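Local coordinates for protein endoglucanase EG-II (Hypocrea jecorina, PDB 3QR3) that hydrolyses internal beta-1,4-glucosidic bonds of cellulose as an endoglucanase, using a TIM-barrel catalytic domain of glycosyl hydrolase family 5, at residues V3-V8 with G97-V102; Q49-V52 with G56-I59. All coordinates share one frame; numbering follows the deposited sequence.

Contact 1. Residues V3-V8 with G97-V102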
loop_
_atom_site.group_PDB
_atom_site.type_symbol
_atom_site.label_atom_id
_atom_site.label_comp_id
_atom_site.label_asym_id
_atom_site.label_seq_id
_atom_site.Cartn_x
_atom_site.Cartn_y
_atom_site.Cartn_z
ATOM N N VAL A 3 2.907 7.714 15.099
ATOM C CA VAL A 3 3.604 6.908 14.111
ATOM C C VAL A 3 4.349 7.824 13.159
ATOM O O VAL A 3 3.959 8.970 12.937
ATOM C CB VAL A 3 2.644 6.013 13.316
ATOM C CG1 VAL A 3 1.941 5.028 14.254
ATOM C CG2 VAL A 3 1.621 6.873 12.558
ATOM N N ARG A 4 5.427 7.322 12.589
ATOM C CA ARG A 4 6.233 8.155 11.710
ATOM C C ARG A 4 5.498 8.586 10.432
ATOM O O ARG A 4 5.589 9.740 10.011
ATOM C CB ARG A 4 7.525 7.421 11.372
ATOM C CG ARG A 4 8.483 8.212 10.525
ATOM C CD ARG A 4 9.813 7.499 10.382
ATOM N NE ARG A 4 10.620 8.173 9.377
ATOM C CZ ARG A 4 11.722 7.676 8.842
ATOM N NH1 ARG A 4 12.164 6.481 9.219
ATOM N NH2 ARG A 4 12.377 8.382 7.932
ATOM N N PHE A 5 4.757 7.660 9.826
ATOM C CA PHE A 5 4.152 7.912 8.531
ATOM C C PHE A 5 2.628 7.939 8.577
ATOM O O PHE A 5 1.987 7.046 9.126
ATOM C CB PHE A 5 4.648 6.882 7.514
ATOM C CG PHE A 5 6.135 6.915 7.301
ATOM C CD1 PHE A 5 6.753 8.069 6.841
ATOM C CD2 PHE A 5 6.912 5.794 7.541
ATOM C CE1 PHE A 5 8.110 8.110 6.638
ATOM C CE2 PHE A 5 8.280 5.824 7.338
ATOM C CZ PHE A 5 8.881 6.982 6.887
ATOM N N ALA A 6 2.064 9.003 8.021
ATOM C CA ALA A 6 0.624 9.154 7.900
ATOM C C ALA A 6 0.385 9.585 6.475
ATOM O O ALA A 6 1.059 10.493 5.987
ATOM C CB ALA A 6 0.110 10.229 8.850
ATOM N N GLY A 7 -0.546 8.925 5.795
ATOM C CA GLY A 7 -0.851 9.296 4.428
ATOM C C GLY A 7 -2.040 8.551 3.875
ATOM O O GLY A 7 -2.879 8.033 4.626
ATOM N N VAL A 8 -2.106 8.491 2.548
ATOM C CA VAL A 8 -3.266 7.938 1.871
ATOM C C VAL A 8 -2.859 7.237 0.581
ATOM O O VAL A 8 -1.797 7.502 0.010
ATOM C CB VAL A 8 -4.287 9.030 1.520
ATOM C CG1 VAL A 8 -4.635 9.866 2.753
ATOM C CG2 VAL A 8 -3.725 9.906 0.430
ATOM N N GLY A 97 8.915 15.427 -0.574
ATOM C CA GLY A 97 9.647 14.945 0.587
ATOM C C GLY A 97 9.020 13.719 1.244
ATOM O O GLY A 97 9.515 13.222 2.253
ATOM N N ALA A 98 7.923 13.227 0.679
ATOM C CA ALA A 98 7.237 12.064 1.241
ATOM C C ALA A 98 7.956 10.769 0.894
ATOM O O ALA A 98 8.795 10.736 -0.002
ATOM C CB ALA A 98 5.789 11.999 0.753
ATOM N N TYR A 99 7.626 9.713 1.630
ATOM C CA TYR A 99 7.942 8.347 1.236
ATOM C C TYR A 99 6.845 7.866 0.313
ATOM O O TYR A 99 5.683 8.251 0.473
ATOM C CB TYR A 99 8.012 7.444 2.462
ATOM C CG TYR A 99 9.357 7.466 3.128
ATOM C CD1 TYR A 99 9.780 8.576 3.841
ATOM C CD2 TYR A 99 10.204 6.368 3.051
ATOM C CE1 TYR A 99 11.022 8.594 4.462
ATOM C CE2 TYR A 99 11.439 6.380 3.660
ATOM C CZ TYR A 99 11.843 7.494 4.364
ATOM O OH TYR A 99 13.074 7.501 4.976
ATOM N N CYS A 100 7.209 7.021 -0.646
ATOM C CA CYS A 100 6.276 6.615 -1.685
ATOM C C CYS A 100 6.270 5.106 -1.874
ATOM O O CYS A 100 7.269 4.515 -2.287
ATOM C CB CYS A 100 6.616 7.305 -3.005
ATOM S SG CYS A 100 5.188 8.101 -3.775
ATOM N N ILE A 101 5.132 4.491 -1.570
ATOM C CA ILE A 101 5.010 3.041 -1.656
ATOM C C ILE A 101 4.545 2.603 -3.034
ATOM O O ILE A 101 3.428 2.934 -3.474
ATOM C CB ILE A 101 4.042 2.477 -0.597
ATOM C CG1 ILE A 101 4.444 2.924 0.804
ATOM C CG2 ILE A 101 4.002 0.948 -0.683
ATOM C CD1 ILE A 101 3.454 2.504 1.886
ATOM N N VAL A 102 5.418 1.880 -3.725
ATOM C CA VAL A 102 5.073 1.271 -5.002
ATOM C C VAL A 102 4.351 -0.026 -4.675
ATOM O O VAL A 102 4.929 -0.929 -4.077
ATOM C CB VAL A 102 6.339 1.005 -5.842
ATOM C CG1 VAL A 102 6.016 0.164 -7.101
ATOM C CG2 VAL A 102 6.997 2.323 -6.229
#
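F5 and Y99 bring their rings together at the N-terminal ends of two parallel strands of the TIM barrel, 5-11 and 99-104, which are not sheet neighbours: strand 59-64 runs between them. The two ring centroids lie 4.6 Å apart with the planes inclined at 52°, an oblique aromatic pair. One corner of the phenyl ring does the touching: CE1 of F5 comes to 3.3 Å from CD1 of Y99, while F5 CZ sits 3.5 Å above the plane of the tyrosine ring, displaced toward its rim. The side chain of I59, on the intervening strand, packs against those of both F5 and Y99. R4 adds a second layer. Its CG lies above the centre of the F5 ring, and with CG turned anti to the backbone N (chi1 -177°) the extended chain carries the guanidinium along the phenyl ring, F5 CZ lying against one guanidinium face. Guanidinium and tyrosine planes are steeply inclined, 77° apart. Replacing Y99 with an alanine would probably leave the CE1-CZ side of F5 without its aromatic partner and the end of R4 with less to rest against. R141, in the loop before strand 142-145, also touches the tyrosine side chain. The phenol reaches the arginine through its oxygen, R4 NH2 standing 3.2 Å from Y99 OH.

Contact 2. Residues Q49-V52 with G56-I59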
loop_
_atom_site.group_PDB
_atom_site.type_symbol
_atom_site.label_atom_id
_atom_site.label_comp_id
_atom_site.label_asym_id
_atom_site.label_seq_id
_atom_site.Cartn_x
_atom_site.Cartn_y
_atom_site.Cartn_z
ATOM N N GLN A 49 0.034 17.209 -2.884
ATOM C CA GLN A 49 0.604 18.474 -2.426
ATOM C C GLN A 49 -0.249 19.066 -1.299
ATOM O O GLN A 49 0.274 19.544 -0.295
ATOM C CB GLN A 49 0.742 19.460 -3.587
ATOM C CG GLN A 49 1.396 20.776 -3.206
ATOM C CD GLN A 49 1.357 21.793 -4.331
ATOM O OE1 GLN A 49 2.283 22.586 -4.495
ATOM N NE2 GLN A 49 0.278 21.775 -5.112
ATOM N N HIS A 50 -1.564 19.021 -1.472
ATOM C CA HIS A 50 -2.495 19.412 -0.420
ATOM C C HIS A 50 -2.310 18.572 0.851
ATOM O O HIS A 50 -2.233 19.109 1.955
ATOM C CB HIS A 50 -3.937 19.296 -0.925
ATOM C CG HIS A 50 -4.943 19.053 0.154
ATOM N ND1 HIS A 50 -5.305 20.023 1.069
ATOM C CD2 HIS A 50 -5.673 17.955 0.461
ATOM C CE1 HIS A 50 -6.213 19.530 1.893
ATOM N NE2 HIS A 50 -6.452 18.275 1.548
ATOM N N PHE A 51 -2.261 17.256 0.692
ATOM C CA PHE A 51 -2.100 16.358 1.830
ATOM C C PHE A 51 -0.826 16.658 2.612
ATOM O O PHE A 51 -0.826 16.626 3.839
ATOM C CB PHE A 51 -2.110 14.896 1.368
ATOM C CG PHE A 51 -3.484 14.370 1.057
ATOM C CD1 PHE A 51 -4.529 14.572 1.944
ATOM C CD2 PHE A 51 -3.727 13.662 -0.113
ATOM C CE1 PHE A 51 -5.795 14.080 1.669
ATOM C CE2 PHE A 51 -4.987 13.165 -0.391
ATOM C CZ PHE A 51 -6.023 13.378 0.497
ATOM N N VAL A 52 0.255 16.960 1.899
ATOM C CA VAL A 52 1.536 17.219 2.546
ATOM C C VAL A 52 1.538 18.603 3.196
ATOM O O VAL A 52 1.957 18.758 4.346
ATOM C CB VAL A 52 2.724 17.105 1.556
ATOM C CG1 VAL A 52 4.025 17.615 2.201
ATOM C CG2 VAL A 52 2.891 15.661 1.082
ATOM N N GLY A 56 -0.260 17.496 6.909
ATOM C CA GLY A 56 0.887 16.943 7.603
ATOM C C GLY A 56 1.219 15.504 7.244
ATOM O O GLY A 56 1.825 14.779 8.037
ATOM N N MET A 57 0.836 15.088 6.044
ATOM C CA MET A 57 1.086 13.715 5.619
ATOM C C MET A 57 2.483 13.523 5.053
ATOM O O MET A 57 3.041 14.418 4.416
ATOM C CB MET A 57 0.026 13.274 4.616
ATOM C CG MET A 57 -1.311 13.064 5.286
ATOM S SD MET A 57 -2.600 12.649 4.123
ATOM C CE MET A 57 -3.974 12.517 5.270
ATOM N N THR A 58 3.036 12.337 5.276
ATOM C CA THR A 58 4.433 12.073 4.935
ATOM C C THR A 58 4.634 10.805 4.104
ATOM O O THR A 58 5.764 10.450 3.748
ATOM C CB THR A 58 5.261 11.948 6.208
ATOM O OG1 THR A 58 4.557 11.102 7.128
ATOM C CG2 THR A 58 5.448 13.321 6.849
ATOM N N ILE A 59 3.548 10.116 3.786
ATOM C CA ILE A 59 3.660 8.934 2.942
ATOM C C ILE A 59 2.460 8.804 2.003
ATOM O O ILE A 59 1.349 9.202 2.343
ATOM C CB ILE A 59 3.830 7.663 3.802
ATOM C CG1 ILE A 59 4.288 6.475 2.945
ATOM C CG2 ILE A 59 2.539 7.356 4.566
ATOM C CD1 ILE A 59 4.989 5.385 3.731
HETATM O O HOH W 1 0.996 20.157 6.830
HETATM O O HOH W 2 3.614 16.995 5.658
#
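G56 and M57 fold back on F51 and V52 as helix 44-55 ends, in the alpha-to-beta turn of the barrel that leads into strand 59-64. G56 is the first residue to leave helical geometry. Its positive phi (61°) suits a glycine and breaks the helical run. The amide of G56 lies 3.2 Å from F51 O, but at a poor angle for a hydrogen bond; a water takes it up instead, accepting weakly from G56 N and donating to V52 O. M57 makes the direct backbone link: its N donates to F51 O over 3.2 Å in a nearly straight bond (165°), approaching from above the carbonyl plane. A second water donates to both V52 O and M57 O, so that V52 O, in the last turn of the helix, is gripped by two waters and tied through them to the departing chain. Beside this water bridge, V52 CG2 packs 3.6 Å from M57 O. The methionine side chain runs beside that of F51, both pointing the same way. Because the M57 chain is extended beyond CG, its sulfur is carried to the root of the phenyl group, in a Met-aromatic contact with SD 4.2 Å from the F51 ring centroid and 42° off the ring normal. Within this pair, M57 SD is closest to F51 CD1, at 3.5 Å, with F51 CB 3.6 Å from the same sulfur. V8 of strand 5-11 packs against both F51 and M57, tying the helix end to the barrel wall. Before I59 starts the strand, the CB of T58 points away from the helix, and its OG1 makes weak hydrogen bonds with A6 N and R4 O.

Overall arrangement
The centres of the two contacts lie about 8 Å apart on the same side of the chain's centre, and contact 2 is nested within the loop that contact 1 closes. In chain order, strand 5-11 is followed by helix 44-55, strand 59-64, the short helix 66-69, helix 80-95 and strand 99-104, the first alternating units of the barrel. Contact 2 shapes the turn into strand 59-64, which in the parallel sheet lies between the two strands of contact 1. The contacts touch directly through probable hydrogen bonds from T58 N to A6 O and from Y99 N to T58 O. Residues 56-59 thus join the strands at the N-terminal end of the barrel.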